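Local coordinates for 3-oxoacyl-[acyl-carrier-protein] synthase 3 (Micrococcus luteus NCTC 2665, PDB 4EWP) that probably catalyses the condensation of acetyl-CoA with malonyl-ACP that initiates fatty acid synthesis, working as a homodimer of the thiolase-like superfamily, at residues A135-G140 and V177-E182; A270-H275 and D283-Q288. One frame throughout, in Å; residues are numbered along the deposited sequence.

Contact 1 (A135-G140 and V177-E182)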
loop_
_atom_site.group_PDB
_atom_site.type_symbol
_atom_site.label_atom_id
_atom_site.label_comp_id
_atom_site.label_asym_id
_atom_site.label_seq_id
_atom_site.Cartn_x
_atom_site.Cartn_y
_atom_site.Cartn_z
ATOM N N ALA A 135 0.943 6.297 14.250
ATOM C CA ALA A 135 0.203 7.511 13.907
ATOM C C ALA A 135 -1.304 7.330 14.127
ATOM O O ALA A 135 -1.964 8.215 14.672
ATOM C CB ALA A 135 0.477 7.929 12.463
ATOM N N LEU A 136 -1.835 6.194 13.680
ATOM C CA LEU A 136 -3.252 5.876 13.853
ATOM C C LEU A 136 -3.640 5.838 15.338
ATOM O O LEU A 136 -4.681 6.340 15.717
ATOM C CB LEU A 136 -3.597 4.537 13.170
ATOM C CG LEU A 136 -3.503 4.511 11.632
ATOM C CD1 LEU A 136 -3.635 3.072 11.082
ATOM C CD2 LEU A 136 -4.520 5.436 10.975
ATOM N N VAL A 137 -2.789 5.252 16.178
ATOM C CA VAL A 137 -3.076 5.162 17.606
ATOM C C VAL A 137 -2.984 6.535 18.273
ATOM O O VAL A 137 -3.870 6.926 19.022
ATOM C CB VAL A 137 -2.117 4.152 18.311
ATOM C CG1 VAL A 137 -2.256 4.234 19.815
ATOM C CG2 VAL A 137 -2.380 2.714 17.825
ATOM N N ARG A 138 -1.922 7.286 17.989
ATOM C CA ARG A 138 -1.726 8.559 18.680
ATOM C C ARG A 138 -2.630 9.694 18.187
ATOM O O ARG A 138 -2.732 10.733 18.854
ATOM C CB ARG A 138 -0.252 8.975 18.704
ATOM C CG ARG A 138 0.569 8.179 19.724
ATOM C CD ARG A 138 2.027 8.646 19.810
ATOM N NE ARG A 138 2.644 8.617 18.495
ATOM C CZ ARG A 138 2.924 9.704 17.781
ATOM N NH1 ARG A 138 2.671 10.904 18.297
ATOM N NH2 ARG A 138 3.464 9.591 16.561
ATOM N N SER A 139 -3.304 9.491 17.052
ATOM C CA SER A 139 -4.279 10.476 16.578
ATOM C C SER A 139 -5.698 10.091 16.989
ATOM O O SER A 139 -6.658 10.798 16.667
ATOM C CB SER A 139 -4.214 10.658 15.054
ATOM O OG SER A 139 -4.505 9.443 14.379
ATOM N N GLY A 140 -5.829 8.963 17.684
ATOM C CA GLY A 140 -7.121 8.498 18.156
ATOM C C GLY A 140 -7.988 7.920 17.041
ATOM O O GLY A 140 -9.191 7.738 17.212
ATOM N N VAL A 177 -0.279 -2.956 17.571
ATOM C CA VAL A 177 0.034 -1.685 18.195
ATOM C C VAL A 177 -1.205 -1.154 18.896
ATOM O O VAL A 177 -2.277 -1.052 18.289
ATOM C CB VAL A 177 0.502 -0.673 17.149
ATOM C CG1 VAL A 177 0.814 0.675 17.816
ATOM C CG2 VAL A 177 1.707 -1.225 16.390
ATOM N N ALA A 178 -1.065 -0.808 20.168
ATOM C CA ALA A 178 -2.213 -0.374 20.942
ATOM C C ALA A 178 -2.012 0.975 21.641
ATOM O O ALA A 178 -0.881 1.372 21.980
ATOM C CB ALA A 178 -2.590 -1.445 21.973
ATOM N N ALA A 179 -3.125 1.663 21.878
ATOM C CA ALA A 179 -3.108 2.835 22.747
ATOM C C ALA A 179 -2.432 2.496 24.076
ATOM O O ALA A 179 -2.589 1.396 24.604
ATOM C CB ALA A 179 -4.533 3.356 22.981
ATOM N N SER A 180 -1.685 3.447 24.624
ATOM C CA SER A 180 -0.950 3.191 25.844
ATOM C C SER A 180 -0.796 4.474 26.651
ATOM O O SER A 180 -0.826 5.568 26.088
ATOM C CB SER A 180 0.419 2.597 25.501
ATOM O OG SER A 180 1.202 2.381 26.666
ATOM N N ASP A 181 -0.641 4.322 27.968
ATOM C CA ASP A 181 -0.383 5.437 28.879
ATOM C C ASP A 181 1.073 5.876 28.821
ATOM O O ASP A 181 1.385 7.062 28.931
ATOM C CB ASP A 181 -0.713 5.044 30.325
ATOM C CG ASP A 181 -2.198 5.152 30.642
ATOM O OD1 ASP A 181 -2.932 5.773 29.837
ATOM O OD2 ASP A 181 -2.627 4.626 31.700
ATOM N N GLU A 182 1.967 4.908 28.677
ATOM C CA GLU A 182 3.388 5.208 28.610
ATOM C C GLU A 182 3.918 4.987 27.200
ATOM O O GLU A 182 3.532 4.028 26.534
ATOM C CB GLU A 182 4.158 4.351 29.611
ATOM C CG GLU A 182 3.875 4.702 31.066
ATOM C CD GLU A 182 4.494 6.031 31.479
ATOM O OE1 GLU A 182 5.591 6.370 30.982
ATOM O OE2 GLU A 182 3.880 6.739 32.301
#
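V137, on the last turn of helix 125-138, meets V177 and A179 on strand 170-180 and illustrates how one branched side chain can seat a helix end against a sheet. The apolar contacts are divided between its two methyls. CG2 approaches V177, where V137 CG2 lies 3.8 Å from V177 CG1, the two side chains crossing obliquely. CG1, held anti to the backbone N (chi1 170°), reaches the strand backbone two residues further on: V137 CG1 stands 3.4 Å from A179 CA, tighter than usual for two carbons, and 4.0 Å from A179 CB. The same methyl also touches the peptide link between A178 and A179, with V137 CG1 3.7 Å from A178 C.

Two serine hydroxyls bond within their own segments. S139 OG donates to A135 O over 2.8 Å, reaching the carbonyl from 26° out of its plane, and G140, at positive phi, closes the helix in a Schellman motif. On the strand side, S180 OG donates to E182 O at 2.9 Å where the chain leaves the sheet.

S14 and V145, from the flanking strands, also touch V137. With apolar packing alone joining the two segments, the fit of helix end to sheet rests on shape, while R138 NH1 bonds to S139 O of the second subunit and S139 O receives R138 NH1 of that subunit.

Contact 2 (A270-H275 and D283-Q288); sequences AAFIPH and DEFAKQ
F272, on strand 269-274, directs the edge of its ring at the face of F285 on helix 279-288, a T-shaped pair in which a single carbon does most of the touching. F272 CZ sits over the centre of the F285 ring, 3.8 Å from both F285 CG and F285 CD2. The ring centroids are 5.1 Å apart and the planes are inclined at 70°. With CG anti to the backbone N (chi1 171°), the F272 ring extends from the strand to the helix, and its flank also meets the helix backbone: F272 CE2 is 3.9 Å from A286 N, while F272 CD2 lies 4.3 Å from A286 CB.

F285 also receives P274, whose CB comes within 4.3 Å of F285 CD1. The same proline places its CD over the centre of one face of F272, 3.5 Å above the plane, so that face is covered from its own strand while the ring's edge is turned to the helix. Were F285 an alanine, F272 CZ would probably lose the aromatic face it points into, and a gap would be likely to open between P274 and the helix. Further cover comes from I334 of strand 330-337, which touches both phenylalanines.

Directly after P274 comes H275, predicted to be an active-site residue and in contact with C123 and N306, the other two predicted ones. Such packing of helix on sheet belongs to the beta-alpha-beta unit formed by strand 269-274, helix 279-288 and strand 296-297 in the C-terminal half of the thiolase fold.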
loop_
_atom_site.group_PDB
_atom_site.type_symbol
_atom_site.label_atom_id
_atom_site.label_comp_id
_atom_site.label_asym_id
_atom_site.label_seq_id
_atom_site.Cartn_x
_atom_site.Cartn_y
_atom_site.Cartn_z
ATOM N N ALA A 270 18.102 -3.241 24.883
ATOM C CA ALA A 270 18.187 -4.656 25.215
ATOM C C ALA A 270 18.444 -5.462 23.950
ATOM O O ALA A 270 18.944 -6.582 24.008
ATOM C CB ALA A 270 16.919 -5.132 25.878
ATOM N N ALA A 271 18.102 -4.893 22.801
ATOM C CA ALA A 271 18.256 -5.625 21.552
ATOM C C ALA A 271 18.384 -4.705 20.349
ATOM O O ALA A 271 17.909 -3.569 20.357
ATOM C CB ALA A 271 17.088 -6.597 21.347
ATOM N N PHE A 272 19.033 -5.225 19.312
ATOM C CA PHE A 272 19.165 -4.543 18.037
ATOM C C PHE A 272 18.596 -5.479 16.985
ATOM O O PHE A 272 19.100 -6.583 16.789
ATOM C CB PHE A 272 20.635 -4.221 17.745
ATOM C CG PHE A 272 20.882 -3.713 16.354
ATOM C CD1 PHE A 272 20.064 -2.735 15.805
ATOM C CD2 PHE A 272 21.931 -4.216 15.593
ATOM C CE1 PHE A 272 20.287 -2.263 14.507
ATOM C CE2 PHE A 272 22.166 -3.758 14.307
ATOM C CZ PHE A 272 21.339 -2.772 13.760
ATOM N N ILE A 273 17.523 -5.051 16.327
ATOM C CA ILE A 273 16.852 -5.927 15.386
ATOM C C ILE A 273 16.801 -5.302 14.009
ATOM O O ILE A 273 15.779 -4.739 13.614
ATOM C CB ILE A 273 15.429 -6.274 15.842
ATOM C CG1 ILE A 273 15.424 -6.620 17.339
ATOM C CG2 ILE A 273 14.898 -7.440 15.013
ATOM C CD1 ILE A 273 14.047 -6.738 17.943
ATOM N N PRO A 274 17.910 -5.388 13.267
ATOM C CA PRO A 274 17.816 -4.842 11.915
ATOM C C PRO A 274 17.102 -5.836 11.007
ATOM O O PRO A 274 17.096 -7.047 11.258
ATOM C CB PRO A 274 19.288 -4.689 11.495
ATOM C CG PRO A 274 19.996 -5.778 12.266
ATOM C CD PRO A 274 19.261 -5.887 13.587
ATOM N N HIS A 275 16.476 -5.314 9.971
ATOM C CA HIS A 275 16.034 -6.135 8.868
ATOM C C HIS A 275 17.138 -7.146 8.515
ATOM O O HIS A 275 18.317 -6.780 8.420
ATOM C CB HIS A 275 15.754 -5.214 7.699
ATOM C CG HIS A 275 15.771 -5.899 6.374
ATOM N ND1 HIS A 275 14.965 -6.978 6.087
ATOM C CD2 HIS A 275 16.487 -5.652 5.254
ATOM C CE1 HIS A 275 15.188 -7.368 4.846
ATOM N NE2 HIS A 275 16.112 -6.584 4.321
ATOM N N ASP A 283 26.354 -7.734 10.865
ATOM C CA ASP A 283 27.579 -7.588 11.658
ATOM C C ASP A 283 28.181 -6.181 11.572
ATOM O O ASP A 283 28.467 -5.558 12.590
ATOM C CB ASP A 283 28.639 -8.600 11.226
ATOM C CG ASP A 283 28.224 -10.029 11.482
ATOM O OD1 ASP A 283 27.235 -10.233 12.204
ATOM O OD2 ASP A 283 28.894 -10.947 10.966
ATOM N N GLU A 284 28.374 -5.690 10.349
ATOM C CA GLU A 284 29.039 -4.414 10.129
ATOM C C GLU A 284 28.201 -3.288 10.730
ATOM O O GLU A 284 28.732 -2.330 11.309
ATOM C CB GLU A 284 29.267 -4.196 8.631
ATOM C CG GLU A 284 30.290 -3.133 8.298
ATOM C CD GLU A 284 31.594 -3.322 9.045
ATOM O OE1 GLU A 284 32.248 -4.370 8.860
ATOM O OE2 GLU A 284 31.959 -2.417 9.827
ATOM N N PHE A 285 26.884 -3.437 10.602
ATOM C CA PHE A 285 25.910 -2.526 11.192
ATOM C C PHE A 285 26.056 -2.466 12.727
ATOM O O PHE A 285 26.238 -1.395 13.314
ATOM C CB PHE A 285 24.513 -3.013 10.794
ATOM C CG PHE A 285 23.476 -1.940 10.739
ATOM C CD1 PHE A 285 22.359 -2.094 9.929
ATOM C CD2 PHE A 285 23.596 -0.793 11.503
ATOM C CE1 PHE A 285 21.381 -1.117 9.871
ATOM C CE2 PHE A 285 22.622 0.193 11.457
ATOM C CZ PHE A 285 21.512 0.032 10.638
ATOM N N ALA A 286 25.995 -3.624 13.372
ATOM C CA ALA A 286 26.166 -3.708 14.819
ATOM C C ALA A 286 27.477 -3.078 15.272
ATOM O O ALA A 286 27.524 -2.403 16.298
ATOM C CB ALA A 286 26.082 -5.172 15.282
ATOM N N LYS A 287 28.549 -3.299 14.515
ATOM C CA LYS A 287 29.841 -2.723 14.873
ATOM C C LYS A 287 29.780 -1.199 14.803
ATOM O O LYS A 287 30.340 -0.493 15.644
ATOM C CB LYS A 287 30.932 -3.251 13.943
ATOM C CG LYS A 287 32.282 -2.555 14.102
ATOM C CD LYS A 287 33.345 -3.166 13.183
ATOM C CE LYS A 287 34.623 -2.316 13.162
ATOM N NZ LYS A 287 35.733 -2.966 12.399
ATOM N N GLN A 288 29.087 -0.685 13.795
ATOM C CA GLN A 288 29.072 0.753 13.559
ATOM C C GLN A 288 28.309 1.487 14.689
ATOM O O GLN A 288 28.644 2.620 15.075
ATOM C CB GLN A 288 28.484 1.032 12.172
ATOM C CG GLN A 288 28.698 2.449 11.665
ATOM C CD GLN A 288 30.164 2.798 11.444
ATOM O OE1 GLN A 288 31.017 1.915 11.312
ATOM N NE2 GLN A 288 30.463 4.098 11.403
#

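How the contacts relate
Followed from the N terminus, the chain closes contact 1 first: after helix 125-138 it runs through strand 144-152 and returns along strand 170-180, bringing 177-182 back to the helix end. Contact 2 opens later and closes a much shorter loop, from strand 269-274 through the short connection after it into helix 279-288. The two are in series and neither nest nor cross. Their centres lie 27 Å apart and their nearest atoms about 14 Å, without touching. Each joins a helix to a different one of the two five-stranded mixed sheets, which share the same strand order as the duplicated halves of the thiolase fold: contact 1 beside the subunit interface, contact 2 beside the predicted active site.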